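Local coordinates for protein putative hydrogenase (Pyrococcus furiosus, PDB 3LYU) that probably takes part in redox electron transfer as a flavin- and [2Fe-2S]-dependent oxidoreductase, of which this is the nucleotide-binding-like alpha/beta domain, at residues E101-S105 and E106-L110; N87-N90 and V91-R94; V52-E55 and P56-I59. All coordinates share one frame; numbering follows the deposited sequence.

Interaction 1: E101-S105 and E106-L110; sequences ELLES and EDWDL
A tryptophan side chain closes back onto the end of a helix here: Trp108, in the loop that leads from helix 84-104 to strand 110-114, hydrogen-bonds the last turn of that helix through its indole. Its NE1 donates to Leu102 O over 2.7 Å, with an N-H...O angle of 171°, almost straight. The oxygen lies at the ring edge, nearly in the indole plane, whereas from the carbonyl's side the donor stands well above the peptide plane, 55° out of it. With CG anti to its carbonyl carbon (chi1 -51°), Trp108 swings its ring toward the helix. Two leucines receive the ring: Leu102 CB lies 4.2 Å from Trp108 CZ2, and Leu103 CD1 lies 4.0 Å from CD1 of Trp108, the Leu103 chain crossing at about a right angle. This helix-to-strand return belongs to a doubly wound, Rossmann-like sheet of parallel strands, and Leu103 and Trp108 both press on Leu22 of strand 20-26. Tryptophan suits the place because it joins a broad apolar surface to one N-H that can serve a helix-terminal carbonyl. Replacing the indole by an alanine is likely to leave Leu102 O without this donor and open a gap beside both leucines. Glu106 runs alongside Leu102, its OE2 3.7 Å from Leu102 CD2, and its CG is 3.4 Å from Leu102 O. A carboxylate near the negative end of a helix dipole is probably offset by Lys20 and Arg70, both salt-bridged to OE1; Lys20 also makes a cation-pi contact with Trp108.

Interaction 2: N87-N90 and V91-R94; sequences NMKN and VSQR
Lys89 bends over Ser92, bringing its CE to 3.9 Å from Ser92 CB. Its chain leaves the helix with CG anti to the backbone N (chi1 -171°), then folds at chi2 and chi3, which turns the aliphatic part back along the helix surface. Gln93 follows one turn on from Lys89 and lays its CG against the backbone, 3.0 Å from Lys89 O; such long, flexible polar chains suit an exposed helix flank. Beneath them runs the i to i+4 bonding of an alpha helix, here the early part of helix 84-104, which packs on one face of the parallel sheet. Ser92 N reaches Met88 O at 2.8 Å, and Arg94 N reaches Asn90 O at 3.0 Å, whereas the bond from Val91 N to Asn87 O is weak at 3.5 Å. Ser92, small enough to fit beside helix 117-130, has its OG hydrogen-bonded to Asp119 OD1 there. Val91, branched and apolar, packs on Val76 of strand 70-76 and on Tyr27 of a loop. Arg94 keeps CB near Asn90 O, 3.5 Å away, while its guanidinium leads off to a salt bridge with Glu74 of strand 70-76.

Interaction 3: V52-E55 and P56-I59; sequences VTFE and PMVI
The backbone reverses at the end of strand 46-54 in a type I beta turn, Phe54 to Met57, closed by the bond from Met57 N to Phe54 O at 2.8 Å. The N-H...O angle of 141° is well short of straight, and the donor stands above the carbonyl plane, not on a lone pair. Glu55 and Pro56 occupy the corners; the ring-limited phi of Pro56 is compatible with its corner, and no N-H is needed there because the closing bond is supplied by Met57. Pro56 CD rests 3.8 Å from Phe54 CB. Met57, a selenomethionine, lies alongside Phe54 and points the same way. Met57 SE approaches the edge of the Phe54 ring, 4.0 Å from Phe54 CD2, and sits 84° off the ring normal: an edge-type Met-aromatic contact. The turn follows the second strand of a parallel sheet with order 3-2-1-4-5, a Rossmann-like topology consistent with the nucleotide-binding module of ferredoxin reductase relatives. Thr53 also meets Met57, at an oblique crossing: OG1 of Thr53, placed anti to the backbone N (chi1 -168°), comes to 3.4 Å from Met57 CB and 3.5 Å from its CE, so the selenomethionine touches this hydroxyl as well as the Phe54 ring edge. The methyl of the same threonine, Thr53 CG2, faces the next peptide, 3.8 Å from Val58 N. Threonine suits this strand end, since its one branch is a hydroxyl and the other a methyl. Val58 CG1 packs 3.4 Å from Glu55 O. The selenomethionine also touches Phe84 of the second subunit, another copy of this protein, while the ring of Phe54 meets Phe84 of its own chain.

Interaction 2 lies in the early part of helix 84-104, interaction 1 at its end and in the loop beyond, their centres about 21 Å apart and without touching. Interaction 3 lies on the other side of the chain's centre from interaction 1 but meets interaction 2 directly: Val91 CG2 packs 3.3 Å from Phe54 CE1, joining the helix to strand 46-54. Buried are Leu102, Leu103 and Trp108; Val91 and Ser92; Thr53, Phe54 and Met57; exposed are Ser105; Lys89 and Gln93; Glu55. Their chemistry follows their place: an indole-to-carbonyl bond in interaction 1, main-chain helix bonds in interaction 2, a turn with a Met-aromatic pair in interaction 3. Interactions 2 and 3 also reach the second subunit.

Interaction 1: E101-S105 and E106-L110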
loop_
_atom_site.group_PDB
_atom_site.type_symbol
_atom_site.label_atom_id
_atom_site.label_comp_id
_atom_site.label_asym_id
_atom_site.label_seq_id
_atom_site.Cartn_x
_atom_site.Cartn_y
_atom_site.Cartn_z
ATOM N N GLU B 101 19.092 3.578 26.353
ATOM C CA GLU B 101 19.017 3.318 27.781
ATOM C C GLU B 101 17.852 2.413 28.194
ATOM O O GLU B 101 17.968 1.635 29.141
ATOM C CB GLU B 101 18.925 4.652 28.520
ATOM C CG GLU B 101 18.365 4.559 29.929
ATOM C CD GLU B 101 18.154 5.927 30.556
ATOM O OE1 GLU B 101 17.451 6.015 31.588
ATOM O OE2 GLU B 101 18.697 6.916 30.017
ATOM N N LEU B 102 16.730 2.521 27.492
ATOM C CA LEU B 102 15.558 1.718 27.802
ATOM C C LEU B 102 15.611 0.321 27.207
ATOM O O LEU B 102 14.950 -0.587 27.695
ATOM C CB LEU B 102 14.300 2.418 27.308
ATOM C CG LEU B 102 13.784 3.596 28.129
ATOM C CD1 LEU B 102 12.675 4.281 27.343
ATOM C CD2 LEU B 102 13.275 3.111 29.481
ATOM N N LEU B 103 16.379 0.159 26.140
ATOM C CA LEU B 103 16.511 -1.137 25.493
ATOM C C LEU B 103 17.649 -1.913 26.135
ATOM O O LEU B 103 17.619 -3.145 26.196
ATOM C CB LEU B 103 16.790 -0.959 24.000
ATOM C CG LEU B 103 15.586 -0.744 23.084
ATOM C CD1 LEU B 103 14.676 0.319 23.660
ATOM C CD2 LEU B 103 16.081 -0.359 21.704
ATOM N N GLU B 104 18.652 -1.177 26.606
ATOM C CA GLU B 104 19.817 -1.765 27.261
ATOM C C GLU B 104 19.408 -2.105 28.686
ATOM O O GLU B 104 20.045 -2.921 29.352
ATOM C CB GLU B 104 20.982 -0.772 27.263
ATOM C CG GLU B 104 22.356 -1.420 27.286
ATOM C CD GLU B 104 23.469 -0.439 26.931
ATOM O OE1 GLU B 104 23.398 0.192 25.853
ATOM O OE2 GLU B 104 24.421 -0.302 27.728
ATOM N N SER B 105 18.336 -1.458 29.139
ATOM C CA SER B 105 17.791 -1.699 30.465
ATOM C C SER B 105 16.828 -2.882 30.327
ATOM O O SER B 105 17.257 -4.027 30.175
ATOM C CB SER B 105 17.048 -0.456 30.980
ATOM O OG SER B 105 16.542 -0.659 32.290
ATOM N N GLU B 106 15.531 -2.600 30.355
ATOM C CA GLU B 106 14.512 -3.638 30.231
ATOM C C GLU B 106 14.412 -4.228 28.817
ATOM O O GLU B 106 15.130 -3.809 27.902
ATOM C CB GLU B 106 13.167 -3.060 30.666
ATOM C CG GLU B 106 12.975 -1.621 30.212
ATOM C CD GLU B 106 12.275 -0.764 31.251
ATOM O OE1 GLU B 106 11.108 -1.059 31.581
ATOM O OE2 GLU B 106 12.895 0.203 31.739
ATOM N N ASP B 107 13.530 -5.212 28.650
ATOM C CA ASP B 107 13.339 -5.854 27.352
ATOM C C ASP B 107 11.962 -5.524 26.808
ATOM O O ASP B 107 10.990 -5.449 27.554
ATOM C CB ASP B 107 13.511 -7.366 27.473
ATOM C CG ASP B 107 14.863 -7.744 28.027
ATOM O OD1 ASP B 107 15.881 -7.308 27.450
ATOM O OD2 ASP B 107 14.912 -8.470 29.040
ATOM N N TRP B 108 11.885 -5.329 25.497
ATOM C CA TRP B 108 10.629 -4.966 24.863
ATOM C C TRP B 108 10.243 -5.928 23.764
ATOM O O TRP B 108 11.090 -6.620 23.205
ATOM C CB TRP B 108 10.736 -3.553 24.286
ATOM C CG TRP B 108 11.242 -2.561 25.277
ATOM C CD1 TRP B 108 12.532 -2.398 25.694
ATOM C CD2 TRP B 108 10.455 -1.652 26.043
ATOM N NE1 TRP B 108 12.595 -1.446 26.678
ATOM C CE2 TRP B 108 11.332 -0.973 26.913
ATOM C CE3 TRP B 108 9.085 -1.345 26.080
ATOM C CZ2 TRP B 108 10.890 -0.008 27.814
ATOM C CZ3 TRP B 108 8.644 -0.386 26.976
ATOM C CH2 TRP B 108 9.547 0.271 27.834
ATOM N N ASP B 109 8.951 -5.952 23.453
ATOM C CA ASP B 109 8.424 -6.815 22.410
ATOM C C ASP B 109 8.230 -6.034 21.120
ATOM O O ASP B 109 8.279 -6.599 20.028
ATOM C CB ASP B 109 7.091 -7.411 22.856
ATOM C CG ASP B 109 7.256 -8.431 23.963
ATOM O OD1 ASP B 109 7.819 -9.519 23.691
ATOM O OD2 ASP B 109 6.832 -8.142 25.104
ATOM N N LEU B 110 8.015 -4.730 21.253
ATOM C CA LEU B 110 7.807 -3.881 20.092
ATOM C C LEU B 110 8.102 -2.414 20.380
ATOM O O LEU B 110 8.003 -1.953 21.517
ATOM C CB LEU B 110 6.358 -4.002 19.598
ATOM C CG LEU B 110 5.948 -2.974 18.533
ATOM C CD1 LEU B 110 6.623 -3.305 17.215
ATOM C CD2 LEU B 110 4.449 -2.955 18.365
#

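Interaction 2: N87-N90 and V91-R94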
loop_
_atom_site.group_PDB
_atom_site.type_symbol
_atom_site.label_atom_id
_atom_site.label_comp_id
_atom_site.label_asym_id
_atom_site.label_seq_id
_atom_site.Cartn_x
_atom_site.Cartn_y
_atom_site.Cartn_z
ATOM N N ASN B 87 19.141 23.238 17.751
ATOM C CA ASN B 87 18.316 22.807 18.886
ATOM C C ASN B 87 17.687 21.429 18.708
ATOM O O ASN B 87 17.552 20.677 19.672
ATOM C CB ASN B 87 17.203 23.826 19.161
ATOM C CG ASN B 87 17.739 25.167 19.622
ATOM O OD1 ASN B 87 17.867 26.101 18.833
ATOM N ND2 ASN B 87 18.071 25.266 20.904
HETATM N N MSE B 88 17.290 21.108 17.483
HETATM C CA MSE B 88 16.684 19.819 17.210
HETATM C C MSE B 88 17.722 18.740 17.409
HETATM O O MSE B 88 17.401 17.615 17.787
HETATM C CB MSE B 88 16.176 19.775 15.780
HETATM C CG MSE B 88 15.100 20.802 15.483
HETATM SE SE MSE B 88 14.331 20.551 13.734
HETATM C CE MSE B 88 13.456 18.865 13.997
ATOM N N LYS B 89 18.975 19.100 17.143
ATOM C CA LYS B 89 20.101 18.189 17.284
ATOM C C LYS B 89 20.160 17.677 18.724
ATOM O O LYS B 89 20.542 16.532 18.973
ATOM C CB LYS B 89 21.389 18.922 16.914
ATOM C CG LYS B 89 22.632 18.058 16.801
ATOM C CD LYS B 89 22.607 17.156 15.580
ATOM C CE LYS B 89 21.709 15.943 15.795
ATOM N NZ LYS B 89 21.680 15.038 14.605
ATOM N N ASN B 90 19.755 18.530 19.662
ATOM C CA ASN B 90 19.744 18.171 21.072
ATOM C C ASN B 90 18.631 17.186 21.369
ATOM O O ASN B 90 18.802 16.273 22.174
ATOM C CB ASN B 90 19.561 19.408 21.953
ATOM C CG ASN B 90 20.709 20.402 21.825
ATOM O OD1 ASN B 90 21.878 20.019 21.748
ATOM N ND2 ASN B 90 20.377 21.688 21.822
ATOM N N VAL B 91 17.485 17.383 20.727
ATOM C CA VAL B 91 16.348 16.487 20.920
ATOM C C VAL B 91 16.671 15.140 20.287
ATOM O O VAL B 91 16.310 14.092 20.819
ATOM C CB VAL B 91 15.062 17.034 20.274
ATOM C CG1 VAL B 91 13.930 16.065 20.507
ATOM C CG2 VAL B 91 14.707 18.385 20.868
ATOM N N SER B 92 17.345 15.176 19.143
ATOM C CA SER B 92 17.743 13.953 18.463
ATOM C C SER B 92 18.690 13.154 19.366
ATOM O O SER B 92 18.594 11.934 19.460
ATOM C CB SER B 92 18.450 14.285 17.150
ATOM O OG SER B 92 17.576 14.885 16.216
ATOM N N GLN B 93 19.607 13.849 20.030
ATOM C CA GLN B 93 20.557 13.212 20.934
ATOM C C GLN B 93 19.865 12.594 22.146
ATOM O O GLN B 93 20.090 11.434 22.468
ATOM C CB GLN B 93 21.581 14.233 21.425
ATOM C CG GLN B 93 22.506 14.785 20.355
ATOM C CD GLN B 93 23.316 13.698 19.655
ATOM O OE1 GLN B 93 22.832 13.051 18.715
ATOM N NE2 GLN B 93 24.551 13.484 20.117
ATOM N N ARG B 94 19.039 13.386 22.823
ATOM C CA ARG B 94 18.301 12.938 24.000
ATOM C C ARG B 94 17.432 11.735 23.651
ATOM O O ARG B 94 17.157 10.882 24.495
ATOM C CB ARG B 94 17.416 14.078 24.514
ATOM C CG ARG B 94 16.527 13.715 25.692
ATOM C CD ARG B 94 17.324 13.615 26.991
ATOM N NE ARG B 94 17.793 14.920 27.451
ATOM C CZ ARG B 94 17.029 15.826 28.051
ATOM N NH1 ARG B 94 17.547 16.990 28.427
ATOM N NH2 ARG B 94 15.749 15.564 28.290
#

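Interaction 3: V52-E55 and P56-I59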
loop_
_atom_site.group_PDB
_atom_site.type_symbol
_atom_site.label_atom_id
_atom_site.label_comp_id
_atom_site.label_asym_id
_atom_site.label_seq_id
_atom_site.Cartn_x
_atom_site.Cartn_y
_atom_site.Cartn_z
ATOM N N VAL B 52 9.668 12.985 23.674
ATOM C CA VAL B 52 10.881 13.798 23.651
ATOM C C VAL B 52 10.556 15.066 22.872
ATOM O O VAL B 52 10.195 15.018 21.694
ATOM C CB VAL B 52 12.070 13.051 22.991
ATOM C CG1 VAL B 52 13.342 13.875 23.140
ATOM C CG2 VAL B 52 12.246 11.676 23.632
ATOM N N THR B 53 10.658 16.203 23.551
ATOM C CA THR B 53 10.358 17.489 22.927
ATOM C C THR B 53 11.029 18.596 23.737
ATOM O O THR B 53 11.776 18.300 24.665
ATOM C CB THR B 53 8.829 17.720 22.868
ATOM O OG1 THR B 53 8.546 18.829 22.010
ATOM C CG2 THR B 53 8.262 17.994 24.259
ATOM N N PHE B 54 10.780 19.858 23.386
ATOM C CA PHE B 54 11.369 20.988 24.112
ATOM C C PHE B 54 10.550 21.317 25.351
ATOM O O PHE B 54 9.346 21.089 25.377
ATOM C CB PHE B 54 11.474 22.209 23.198
ATOM C CG PHE B 54 12.481 22.049 22.097
ATOM C CD1 PHE B 54 13.817 21.791 22.395
ATOM C CD2 PHE B 54 12.099 22.155 20.766
ATOM C CE1 PHE B 54 14.763 21.642 21.386
ATOM C CE2 PHE B 54 13.037 22.008 19.745
ATOM C CZ PHE B 54 14.376 21.750 20.057
ATOM N N GLU B 55 11.208 21.841 26.379
ATOM C CA GLU B 55 10.532 22.165 27.627
ATOM C C GLU B 55 9.157 22.829 27.479
ATOM O O GLU B 55 8.192 22.436 28.149
ATOM C CB GLU B 55 11.427 23.047 28.496
ATOM C CG GLU B 55 12.656 22.339 29.020
ATOM C CD GLU B 55 13.503 23.219 29.930
ATOM O OE1 GLU B 55 14.566 22.742 30.398
ATOM O OE2 GLU B 55 13.107 24.381 30.179
ATOM N N PRO B 56 9.051 23.848 26.610
ATOM C CA PRO B 56 7.778 24.549 26.402
ATOM C C PRO B 56 6.787 23.850 25.462
ATOM O O PRO B 56 5.875 24.500 24.945
ATOM C CB PRO B 56 8.225 25.890 25.837
ATOM C CG PRO B 56 9.397 25.486 24.977
ATOM C CD PRO B 56 10.147 24.533 25.894
HETATM N N MSE B 57 6.949 22.543 25.255
HETATM C CA MSE B 57 6.075 21.816 24.338
HETATM C C MSE B 57 5.491 20.497 24.799
HETATM O O MSE B 57 4.871 19.786 24.005
HETATM C CB MSE B 57 6.805 21.568 23.030
HETATM C CG MSE B 57 7.139 22.819 22.263
HETATM SE SE MSE B 57 8.058 22.330 20.672
HETATM C CE MSE B 57 6.746 21.075 19.933
ATOM N N VAL B 58 5.694 20.143 26.060
ATOM C CA VAL B 58 5.132 18.889 26.531
ATOM C C VAL B 58 3.611 19.045 26.596
ATOM O O VAL B 58 3.096 20.102 26.958
ATOM C CB VAL B 58 5.753 18.446 27.908
ATOM C CG1 VAL B 58 6.244 19.649 28.680
ATOM C CG2 VAL B 58 4.744 17.657 28.724
ATOM N N ILE B 59 2.905 17.994 26.191
ATOM C CA ILE B 59 1.450 17.994 26.169
ATOM C C ILE B 59 0.950 16.583 26.456
ATOM O O ILE B 59 1.684 15.619 26.281
ATOM C CB ILE B 59 0.928 18.468 24.781
ATOM C CG1 ILE B 59 -0.576 18.750 24.847
ATOM C CG2 ILE B 59 1.237 17.428 23.717
ATOM C CD1 ILE B 59 -0.964 19.892 25.803
#